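Local coordinates for putative Killer protein (Pseudomonas putida, PDB 6F8S), which is probably the toxin of a HigB-type toxin-antitoxin system, related to ribosome-dependent mRNA endonucleases such as RelE, at residues I31-A45 with I72-W84. Sequence-based numbering, arbitrary orientation.
Sequences IKSVAERKLAMLDAA and IRVNDQWRLCFTW
K38 reaches from helix 31-44 onto the beta hairpin, its methylenes and its ammonium doing different work. K38 CB sits 3.6 Å from L80 CD1 and also meets I72 CD1. The bend at chi2 then carries CD along I72, with K38 CD 3.8 Å from I72 CD1, and the amine on to the backbone: K38 NZ donates to R73 O at 2.9 Å, almost in line with the carbonyl bond (171°). N57 and an acidic side chain of the partner protein also hold that nitrogen, so its charge is probably well compensated.

One turn further along the helix, L42 sets CD2 over one face of the F82 ring, a CH-pi contact 4.1 Å from the centroid and nearly over the centre. F82 chi1 of 65°, with CG between backbone N and carbonyl carbon, swings the ring under the helix. At the far end A45 CB meets W84 CH2 at 4.0 Å.

Toward the helix start, V34 CG1 lies beside V74 CG1 (4.0 Å) and against the V74 carbonyl oxygen, while I31 CD1 lies against N75 and W78. N75 OD1 accepts from Q77 N, an Asx turn, and from W78 N, which extends it to an Asx motif and shapes this tight bend.

Helix 31-44 runs over the hairpin nearly parallel to strand 79-84 (23° between their directions), its axis 10.4 Å away; L51 of helix 49-52 packs on L42 and F82, and P89 of strand 88-95 touches L42 and W84.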
loop_
_atom_site.group_PDB
_atom_site.type_symbol
_atom_site.label_atom_id
_atom_site.label_comp_id
_atom_site.label_asym_id
_atom_site.label_seq_id
_atom_site.Cartn_x
_atom_site.Cartn_y
_atom_site.Cartn_z
ATOM N N ILE B 31 -0.013 6.182 26.229
ATOM C CA ILE B 31 1.250 6.393 25.509
ATOM C C ILE B 31 1.576 5.279 24.519
ATOM O O ILE B 31 2.033 5.553 23.401
ATOM C CB ILE B 31 2.445 6.555 26.469
ATOM C CG1 ILE B 31 3.754 6.659 25.677
ATOM C CG2 ILE B 31 2.505 5.411 27.480
ATOM C CD1 ILE B 31 4.877 7.342 26.432
ATOM N N LYS B 32 1.315 4.034 24.908
ATOM C CA LYS B 32 1.577 2.907 24.023
ATOM C C LYS B 32 0.732 3.031 22.740
ATOM O O LYS B 32 1.244 2.871 21.639
ATOM C CB LYS B 32 1.290 1.581 24.734
ATOM C CG LYS B 32 1.627 0.370 23.902
ATOM C CD LYS B 32 1.213 -0.940 24.577
ATOM C CE LYS B 32 0.934 -2.019 23.522
ATOM N NZ LYS B 32 -0.365 -2.731 23.709
ATOM N N SER B 33 -0.551 3.343 22.901
ATOM C CA SER B 33 -1.460 3.493 21.781
ATOM C C SER B 33 -1.022 4.589 20.825
ATOM O O SER B 33 -1.091 4.419 19.610
ATOM C CB SER B 33 -2.874 3.785 22.280
ATOM O OG SER B 33 -3.579 2.570 22.469
ATOM N N VAL B 34 -0.569 5.710 21.381
ATOM C CA VAL B 34 -0.067 6.825 20.587
ATOM C C VAL B 34 1.194 6.396 19.827
ATOM O O VAL B 34 1.344 6.678 18.634
ATOM C CB VAL B 34 0.228 8.055 21.483
ATOM C CG1 VAL B 34 0.976 9.153 20.702
ATOM C CG2 VAL B 34 -1.067 8.596 22.071
ATOM N N ALA B 35 2.082 5.689 20.514
ATOM C CA ALA B 35 3.301 5.169 19.899
ATOM C C ALA B 35 2.981 4.262 18.732
ATOM O O ALA B 35 3.650 4.285 17.707
ATOM C CB ALA B 35 4.135 4.407 20.932
ATOM N N GLU B 36 1.967 3.435 18.913
ATOM C CA GLU B 36 1.575 2.484 17.897
ATOM C C GLU B 36 1.102 3.185 16.661
ATOM O O GLU B 36 1.313 2.725 15.559
ATOM C CB GLU B 36 0.478 1.588 18.425
ATOM C CG GLU B 36 1.015 0.634 19.466
ATOM C CD GLU B 36 -0.060 -0.211 20.088
ATOM O OE1 GLU B 36 -1.145 0.354 20.392
ATOM O OE2 GLU B 36 0.185 -1.420 20.266
ATOM N N ARG B 37 0.437 4.302 16.892
ATOM C CA ARG B 37 -0.121 5.101 15.849
ATOM C C ARG B 37 0.975 5.854 15.090
ATOM O O ARG B 37 0.931 5.969 13.849
ATOM C CB ARG B 37 -1.133 6.064 16.445
ATOM C CG ARG B 37 -1.886 6.859 15.416
ATOM C CD ARG B 37 -3.156 7.470 16.003
ATOM N NE ARG B 37 -2.843 8.429 17.055
ATOM C CZ ARG B 37 -3.302 8.353 18.301
ATOM N NH1 ARG B 37 -4.108 7.361 18.643
ATOM N NH2 ARG B 37 -2.965 9.273 19.198
ATOM N N LYS B 38 1.954 6.373 15.834
ATOM C CA LYS B 38 3.089 7.075 15.230
ATOM C C LYS B 38 3.898 6.110 14.373
ATOM O O LYS B 38 4.262 6.441 13.221
ATOM C CB LYS B 38 3.975 7.714 16.309
ATOM C CG LYS B 38 3.239 8.677 17.217
ATOM C CD LYS B 38 3.001 9.999 16.543
ATOM C CE LYS B 38 1.946 10.807 17.278
ATOM N NZ LYS B 38 1.960 12.243 16.858
ATOM N N LEU B 39 4.167 4.919 14.918
ATOM C CA LEU B 39 4.818 3.881 14.121
ATOM C C LEU B 39 3.988 3.549 12.865
ATOM O O LEU B 39 4.548 3.377 11.784
ATOM C CB LEU B 39 5.055 2.621 14.936
ATOM C CG LEU B 39 6.071 2.685 16.079
ATOM C CD1 LEU B 39 6.337 1.269 16.549
ATOM C CD2 LEU B 39 7.363 3.361 15.652
ATOM N N ALA B 40 2.664 3.480 12.999
ATOM C CA ALA B 40 1.785 3.255 11.845
ATOM C C ALA B 40 1.997 4.305 10.748
ATOM O O ALA B 40 2.139 3.984 9.575
ATOM C CB ALA B 40 0.314 3.261 12.284
ATOM N N MET B 41 2.009 5.571 11.147
ATOM C CA MET B 41 2.151 6.661 10.201
ATOM C C MET B 41 3.512 6.623 9.529
ATOM O O MET B 41 3.592 6.772 8.301
ATOM C CB MET B 41 1.928 8.001 10.894
ATOM C CG MET B 41 0.522 8.147 11.408
ATOM S SD MET B 41 0.168 9.804 12.005
ATOM C CE MET B 41 1.300 9.914 13.381
ATOM N N LEU B 42 4.563 6.405 10.326
ATOM C CA LEU B 42 5.927 6.291 9.805
ATOM C C LEU B 42 6.022 5.231 8.720
ATOM O O LEU B 42 6.598 5.472 7.662
ATOM C CB LEU B 42 6.924 5.943 10.913
ATOM C CG LEU B 42 7.516 7.040 11.787
ATOM C CD1 LEU B 42 8.442 6.385 12.755
ATOM C CD2 LEU B 42 8.262 8.041 10.945
ATOM N N ASP B 43 5.460 4.056 8.985
ATOM C CA ASP B 43 5.469 2.996 7.994
ATOM C C ASP B 43 4.621 3.348 6.764
ATOM O O ASP B 43 4.952 2.947 5.654
ATOM C CB ASP B 43 4.992 1.684 8.614
ATOM C CG ASP B 43 6.091 0.988 9.410
ATOM N N ALA B 44 3.550 4.117 6.948
ATOM C CA ALA B 44 2.659 4.412 5.840
ATOM C C ALA B 44 3.148 5.594 4.986
ATOM O O ALA B 44 2.699 5.764 3.869
ATOM C CB ALA B 44 1.274 4.696 6.357
ATOM N N ALA B 45 4.055 6.408 5.519
ATOM C CA ALA B 45 4.463 7.644 4.859
ATOM C C ALA B 45 5.168 7.394 3.532
ATOM O O ALA B 45 6.019 6.511 3.401
ATOM C CB ALA B 45 5.357 8.463 5.772
ATOM N N ILE B 72 9.036 13.400 15.514
ATOM C CA ILE B 72 7.632 13.658 15.746
ATOM C C ILE B 72 7.303 13.446 17.219
ATOM O O ILE B 72 7.882 12.588 17.890
ATOM C CB ILE B 72 6.739 12.780 14.849
ATOM C CG1 ILE B 72 7.055 11.311 15.046
ATOM C CG2 ILE B 72 6.911 13.155 13.350
ATOM C CD1 ILE B 72 6.099 10.409 14.322
ATOM N N ARG B 73 6.395 14.268 17.728
ATOM C CA ARG B 73 5.976 14.183 19.114
ATOM C C ARG B 73 5.209 12.891 19.364
ATOM O O ARG B 73 4.291 12.568 18.618
ATOM C CB ARG B 73 5.108 15.398 19.463
ATOM C CG ARG B 73 4.720 15.539 20.944
ATOM C CD ARG B 73 4.138 16.931 21.218
ATOM N NE ARG B 73 3.853 17.165 22.631
ATOM C CZ ARG B 73 2.757 16.743 23.258
ATOM N NH1 ARG B 73 1.835 16.051 22.598
ATOM N NH2 ARG B 73 2.582 17.000 24.549
ATOM N N VAL B 74 5.603 12.143 20.391
ATOM C CA VAL B 74 4.771 11.063 20.929
ATOM C C VAL B 74 3.996 11.602 22.144
ATOM O O VAL B 74 2.780 11.435 22.243
ATOM C CB VAL B 74 5.605 9.819 21.341
ATOM C CG1 VAL B 74 4.744 8.830 22.124
ATOM C CG2 VAL B 74 6.205 9.138 20.121
ATOM N N ASN B 75 4.715 12.241 23.069
ATOM C CA ASN B 75 4.093 13.101 24.071
ATOM C C ASN B 75 5.068 14.197 24.499
ATOM O O ASN B 75 6.061 14.450 23.805
ATOM C CB ASN B 75 3.589 12.293 25.283
ATOM C CG ASN B 75 4.695 11.521 26.022
ATOM O OD1 ASN B 75 5.886 11.850 25.974
ATOM N ND2 ASN B 75 4.280 10.486 26.729
ATOM N N ASP B 76 4.791 14.847 25.626
ATOM C CA ASP B 76 5.639 15.936 26.096
ATOM C C ASP B 76 7.071 15.467 26.407
ATOM O O ASP B 76 8.020 16.255 26.377
ATOM C CB ASP B 76 5.023 16.602 27.335
ATOM C CG ASP B 76 5.044 15.697 28.568
ATOM O OD1 ASP B 76 5.022 14.453 28.411
ATOM O OD2 ASP B 76 5.084 16.223 29.707
ATOM N N GLN B 77 7.226 14.177 26.691
ATOM C CA GLN B 77 8.528 13.632 27.071
ATOM C C GLN B 77 9.247 12.976 25.877
ATOM O O GLN B 77 10.425 13.228 25.646
ATOM C CB GLN B 77 8.373 12.622 28.235
ATOM C CG GLN B 77 9.710 12.099 28.749
ATOM C CD GLN B 77 9.595 10.976 29.780
ATOM O OE1 GLN B 77 8.493 10.557 30.146
ATOM N NE2 GLN B 77 10.743 10.486 30.255
ATOM N N TRP B 78 8.536 12.137 25.124
ATOM C CA TRP B 78 9.175 11.287 24.119
ATOM C C TRP B 78 8.899 11.709 22.700
ATOM O O TRP B 78 7.770 12.078 22.358
ATOM C CB TRP B 78 8.724 9.841 24.270
ATOM C CG TRP B 78 9.151 9.204 25.537
ATOM C CD1 TRP B 78 8.370 8.947 26.607
ATOM C CD2 TRP B 78 10.466 8.732 25.869
ATOM N NE1 TRP B 78 9.108 8.342 27.591
ATOM C CE2 TRP B 78 10.400 8.200 27.164
ATOM C CE3 TRP B 78 11.690 8.711 25.193
ATOM C CZ2 TRP B 78 11.511 7.648 27.808
ATOM C CZ3 TRP B 78 12.794 8.161 25.832
ATOM C CH2 TRP B 78 12.697 7.645 27.130
ATOM N N ARG B 79 9.942 11.614 21.878
ATOM C CA ARG B 79 9.850 11.847 20.451
ATOM C C ARG B 79 10.531 10.742 19.660
ATOM O O ARG B 79 11.583 10.238 20.055
ATOM C CB ARG B 79 10.478 13.187 20.086
ATOM C CG ARG B 79 9.574 14.359 20.367
ATOM C CD ARG B 79 10.269 15.680 20.094
ATOM N NE ARG B 79 9.264 16.723 19.953
ATOM C CZ ARG B 79 8.765 17.126 18.787
ATOM N NH1 ARG B 79 9.199 16.599 17.649
ATOM N NH2 ARG B 79 7.836 18.065 18.760
ATOM N N LEU B 80 9.928 10.388 18.527
ATOM C CA LEU B 80 10.564 9.506 17.552
ATOM C C LEU B 80 11.473 10.295 16.617
ATOM O O LEU B 80 10.998 11.134 15.887
ATOM C CB LEU B 80 9.505 8.756 16.745
ATOM C CG LEU B 80 8.825 7.648 17.544
ATOM C CD1 LEU B 80 7.472 7.311 16.959
ATOM C CD2 LEU B 80 9.724 6.409 17.593
ATOM N N CYS B 81 12.777 10.035 16.675
ATOM C CA CYS B 81 13.752 10.577 15.717
ATOM C C CYS B 81 13.895 9.614 14.545
ATOM O O CYS B 81 13.746 8.405 14.711
ATOM C CB CYS B 81 15.130 10.804 16.371
ATOM S SG CYS B 81 15.540 12.524 16.820
ATOM N N PHE B 82 14.193 10.154 13.365
ATOM C CA PHE B 82 14.397 9.335 12.164
ATOM C C PHE B 82 15.040 10.136 11.036
ATOM O O PHE B 82 15.048 11.378 11.047
ATOM C CB PHE B 82 13.068 8.758 11.658
ATOM C CG PHE B 82 12.100 9.815 11.178
ATOM C CD1 PHE B 82 11.205 10.407 12.054
ATOM C CD2 PHE B 82 12.106 10.234 9.861
ATOM C CE1 PHE B 82 10.324 11.398 11.613
ATOM C CE2 PHE B 82 11.232 11.219 9.422
ATOM C CZ PHE B 82 10.342 11.799 10.305
ATOM N N THR B 83 15.547 9.412 10.046
ATOM C CA THR B 83 16.000 10.046 8.822
ATOM C C THR B 83 15.064 9.722 7.653
ATOM O O THR B 83 14.674 8.569 7.435
ATOM C CB THR B 83 17.427 9.626 8.455
ATOM O OG1 THR B 83 18.235 9.596 9.640
ATOM C CG2 THR B 83 18.017 10.602 7.416
ATOM N N TRP B 84 14.708 10.752 6.902
ATOM C CA TRP B 84 13.888 10.552 5.733
ATOM C C TRP B 84 14.727 10.167 4.510
ATOM O O TRP B 84 15.709 10.834 4.195
ATOM C CB TRP B 84 13.071 11.803 5.429
ATOM C CG TRP B 84 12.166 11.525 4.313
ATOM C CD1 TRP B 84 12.324 11.907 3.018
ATOM C CD2 TRP B 84 10.986 10.713 4.355
ATOM N NE1 TRP B 84 11.297 11.419 2.254
ATOM C CE2 TRP B 84 10.460 10.680 3.047
ATOM C CE3 TRP B 84 10.313 10.031 5.378
ATOM C CZ2 TRP B 84 9.283 9.992 2.727
ATOM C CZ3 TRP B 84 9.150 9.345 5.063
ATOM C CH2 TRP B 84 8.644 9.331 3.746
#